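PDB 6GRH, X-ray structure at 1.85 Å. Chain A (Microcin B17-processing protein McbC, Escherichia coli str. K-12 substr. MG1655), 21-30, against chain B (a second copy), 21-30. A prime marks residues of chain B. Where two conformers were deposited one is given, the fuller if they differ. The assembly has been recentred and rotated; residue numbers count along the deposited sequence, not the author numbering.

Chain A (21-30) AIVKDFHVRG
Chain B, residues 21-30: AIVKDFHVRG

Two copies of the McbC stretch 21-30 pack about an exact two-fold axis, so each contact off the axis occurs twice; the Phe26-Phe26′ stack is its own symmetry mate. In each copy, residues 21-27 are helical, continuing a helix that begins earlier in the chain. The two helix axes approach to 11.2 Å and run nearly antiparallel, with 151° between their N-to-C directions. The register is set at Phe26, whose CA lies 7.3 Å from the CA of Phe26′. The contact buries 421 Å², both sides summed. No hydrogen bond crosses it; packing of side chains holds the stretches together.

Ala21 starts the stretch with phi/psi of -64/-44 and does not reach chain B. Ala21 O accepts a hydrogen bond from Asp25 N at 2.9 Å, the first i to i+4 bond of the segment.

Ile22 (-64/-41) points its CA-to-CB bond toward chain B. Its side chain is m, t, with chi1 -70° and chi2 172°. Ile22 CG2 lies 3.5 Å from Arg29′ NE, over one face of the guanidinium. A branched apolar side chain suits this flat surface, since it can pack there without needing a polar partner. Ile22 O also lies 4.2 Å from CE1 of Phe26′, while accepting the 3.1 Å hydrogen bond from Phe26 N within its own helix.

Val23 (-66/-46) points sideways, with chi1 t at 172°. Val23 CA and Val23 CG2 each lie 4.0 Å from Phe26′ CE1. Val23 is buried, and its short side chain is compatible with both backbone and CG2 lying close to the Phe26′ ring.

Lys24 (-62/-42) points away and makes no contact across. Its side chain is m, t, t, t, and NZ is hydrogen-bonded elsewhere in the structure. Asp25 (-56/-44) points sideways, with chi1 -76° and chi2 -11°; its carboxylate is also satisfied elsewhere.

Phe26 (-70/-49) has the most of its area covered by the other stretch, 97 Å² here and 98 Å² for Phe26′. It points toward chain B with chi1 177° (t) and chi2 73°. Its ring forms an offset stack with the Phe26′ ring: the centroids are 4.0 Å apart and the planes 5° from parallel. The closest atoms are Phe26 CD2 and Phe26′ CD2, at 3.5 Å. Phe26 CB lies 3.9 Å from the centroid of the Phe26′ ring, 22° off its normal, giving a CH-pi contact over the face; symmetry repeats it. A flat aromatic ring suits this place because it can lie against its own copy.

His27 (-50/-45) points away, with chi1 -179° and chi2 84°; His27 N gives a 2.8 Å bond to Val23 O. Val28 (-69/-17, chi1 78°, p) is out of reach.

Arg29 (-63/-27) points toward chain B with chi angles -64°, -178°, -172° and -77°. With chi2 and chi3 both t, the chain reaches across, and Arg29 NE lies 3.5 Å from Ile22′ CG2. The flat guanidinium suits the place by offering a face to this apolar methyl. Arg29 N bonds Phe26 O at 3.1 Å, an i to i+3 bond. Gly30 (-94/1) follows with Gly30 N 3.1 Å from His27 O, and makes no contact across.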

# COMPACT_ATOMS: atom_id res chain seq x y z
N ALA A 21 -6.43 4.85 7.28
CA ALA A 21 -6.65 4.54 5.87
C ALA A 21 -5.79 3.40 5.39
O ALA A 21 -6.29 2.51 4.72
CB ALA A 21 -6.41 5.77 5.00
N ILE A 22 -4.51 3.40 5.77
CA ILE A 22 -3.59 2.35 5.35
C ILE A 22 -4.01 1.00 5.93
O ILE A 22 -3.97 -0.03 5.21
CB ILE A 22 -2.13 2.73 5.70
CG1 ILE A 22 -1.70 3.88 4.76
CG2 ILE A 22 -1.19 1.53 5.59
CD1 ILE A 22 -0.36 4.53 5.06
N VAL A 23 -4.44 1.00 7.19
CA VAL A 23 -4.90 -0.22 7.82
C VAL A 23 -6.20 -0.73 7.15
O VAL A 23 -6.32 -1.93 6.84
CB VAL A 23 -5.07 -0.05 9.34
CG1 VAL A 23 -5.74 -1.26 9.94
CG2 VAL A 23 -3.71 0.15 10.01
N LYS A 24 -7.17 0.15 6.90
CA LYS A 24 -8.39 -0.29 6.23
C LYS A 24 -8.14 -0.83 4.83
O LYS A 24 -8.76 -1.82 4.41
CB LYS A 24 -9.40 0.84 6.16
CG LYS A 24 -10.08 1.22 7.47
CD LYS A 24 -10.83 2.52 7.17
CE LYS A 24 -11.90 2.82 8.15
NZ LYS A 24 -12.72 3.99 7.68
N ASP A 25 -7.26 -0.15 4.08
CA ASP A 25 -6.89 -0.56 2.75
C ASP A 25 -6.35 -1.99 2.78
O ASP A 25 -6.61 -2.74 1.87
CB ASP A 25 -5.78 0.30 2.17
CG ASP A 25 -6.25 1.65 1.70
OD1 ASP A 25 -7.48 1.90 1.62
OD2 ASP A 25 -5.33 2.47 1.39
N PHE A 26 -5.50 -2.29 3.75
CA PHE A 26 -4.93 -3.60 3.85
C PHE A 26 -5.98 -4.63 4.26
O PHE A 26 -6.10 -5.69 3.66
CB PHE A 26 -3.80 -3.65 4.87
CG PHE A 26 -3.24 -5.02 5.04
CD1 PHE A 26 -2.44 -5.57 4.03
CD2 PHE A 26 -3.57 -5.78 6.14
CE1 PHE A 26 -1.91 -6.85 4.17
CE2 PHE A 26 -3.06 -7.04 6.28
CZ PHE A 26 -2.23 -7.59 5.29
N HIS A 27 -6.72 -4.29 5.30
CA HIS A 27 -7.73 -5.14 5.84
C HIS A 27 -8.71 -5.68 4.78
O HIS A 27 -8.98 -6.89 4.75
CB HIS A 27 -8.55 -4.42 6.92
CG HIS A 27 -9.59 -5.30 7.52
ND1 HIS A 27 -9.32 -6.18 8.53
CD2 HIS A 27 -10.90 -5.48 7.19
CE1 HIS A 27 -10.42 -6.85 8.83
NE2 HIS A 27 -11.39 -6.45 8.03
N VAL A 28 -9.18 -4.81 3.88
CA VAL A 28 -10.18 -5.19 2.87
C VAL A 28 -9.66 -6.15 1.80
O VAL A 28 -10.44 -6.77 1.09
CB VAL A 28 -10.85 -3.96 2.21
CG1 VAL A 28 -9.97 -3.32 1.17
CG2 VAL A 28 -12.16 -4.38 1.58
N ARG A 29 -8.34 -6.27 1.66
CA ARG A 29 -7.73 -7.26 0.80
C ARG A 29 -8.03 -8.71 1.21
O ARG A 29 -8.05 -9.59 0.35
CB ARG A 29 -6.22 -7.08 0.73
CG ARG A 29 -5.79 -5.78 0.12
CD ARG A 29 -4.28 -5.77 0.08
NE ARG A 29 -3.69 -4.51 -0.31
CZ ARG A 29 -3.61 -4.03 -1.54
NH1 ARG A 29 -4.15 -4.65 -2.58
NH2 ARG A 29 -2.97 -2.88 -1.73
N GLY A 30 -8.29 -8.93 2.50
CA GLY A 30 -8.63 -10.21 3.01
C GLY A 30 -10.11 -10.52 3.12
O GLY A 30 -10.46 -11.59 3.58
N ALA B 21 4.54 -9.82 -0.93
CA ALA B 21 5.15 -8.49 -0.82
C ALA B 21 4.24 -7.49 -0.15
O ALA B 21 4.67 -6.76 0.72
CB ALA B 21 5.57 -7.97 -2.19
N ILE B 22 2.96 -7.49 -0.54
CA ILE B 22 1.99 -6.57 0.04
C ILE B 22 1.80 -6.83 1.53
O ILE B 22 1.73 -5.87 2.34
CB ILE B 22 0.66 -6.59 -0.76
CG1 ILE B 22 0.92 -5.93 -2.13
CG2 ILE B 22 -0.47 -5.89 -0.00
CD1 ILE B 22 -0.21 -6.02 -3.15
N VAL B 23 1.74 -8.11 1.90
CA VAL B 23 1.60 -8.47 3.29
C VAL B 23 2.86 -8.07 4.11
O VAL B 23 2.75 -7.48 5.19
CB VAL B 23 1.26 -9.96 3.47
CG1 VAL B 23 1.33 -10.36 4.92
CG2 VAL B 23 -0.14 -10.26 2.92
N LYS B 24 4.05 -8.35 3.59
CA LYS B 24 5.26 -7.95 4.30
C LYS B 24 5.38 -6.43 4.46
O LYS B 24 5.81 -5.95 5.52
CB LYS B 24 6.50 -8.48 3.60
CG LYS B 24 6.75 -9.97 3.72
CD LYS B 24 7.89 -10.27 2.73
CE LYS B 24 8.59 -11.55 3.01
NZ LYS B 24 9.81 -11.67 2.13
N ASP B 25 5.04 -5.70 3.39
CA ASP B 25 5.06 -4.26 3.41
C ASP B 25 4.18 -3.73 4.54
O ASP B 25 4.53 -2.76 5.16
CB ASP B 25 4.51 -3.66 2.13
CG ASP B 25 5.46 -3.74 0.97
OD1 ASP B 25 6.66 -4.07 1.15
OD2 ASP B 25 4.96 -3.43 -0.16
N PHE B 26 2.99 -4.32 4.69
CA PHE B 26 2.08 -3.88 5.72
C PHE B 26 2.61 -4.25 7.10
O PHE B 26 2.64 -3.44 8.01
CB PHE B 26 0.71 -4.49 5.54
CG PHE B 26 -0.23 -4.11 6.64
CD1 PHE B 26 -0.74 -2.81 6.69
CD2 PHE B 26 -0.53 -5.00 7.65
CE1 PHE B 26 -1.62 -2.43 7.71
CE2 PHE B 26 -1.38 -4.64 8.66
CZ PHE B 26 -1.92 -3.35 8.70
N HIS B 27 3.00 -5.51 7.23
CA HIS B 27 3.48 -6.05 8.47
C HIS B 27 4.59 -5.18 9.12
O HIS B 27 4.51 -4.89 10.32
CB HIS B 27 4.03 -7.46 8.28
CG HIS B 27 4.52 -8.05 9.56
ND1 HIS B 27 3.68 -8.66 10.45
CD2 HIS B 27 5.76 -8.06 10.12
CE1 HIS B 27 4.38 -9.05 11.50
NE2 HIS B 27 5.64 -8.69 11.33
N VAL B 28 5.56 -4.73 8.32
CA VAL B 28 6.70 -3.97 8.84
C VAL B 28 6.35 -2.57 9.36
O VAL B 28 7.13 -1.96 10.07
CB VAL B 28 7.87 -3.89 7.83
CG1 VAL B 28 7.62 -2.87 6.74
CG2 VAL B 28 9.15 -3.55 8.56
N ARG B 29 5.18 -2.05 8.97
CA ARG B 29 4.67 -0.81 9.52
C ARG B 29 4.40 -0.87 11.03
O ARG B 29 4.47 0.16 11.70
CB ARG B 29 3.38 -0.39 8.82
CG ARG B 29 3.57 -0.07 7.37
CD ARG B 29 2.23 0.37 6.82
NE ARG B 29 2.18 0.54 5.39
CZ ARG B 29 2.67 1.56 4.70
NH1 ARG B 29 3.35 2.55 5.27
NH2 ARG B 29 2.48 1.59 3.38
N GLY B 30 4.11 -2.06 11.55
CA GLY B 30 3.89 -2.26 12.95
C GLY B 30 5.10 -2.68 13.77
O GLY B 30 4.95 -2.90 14.95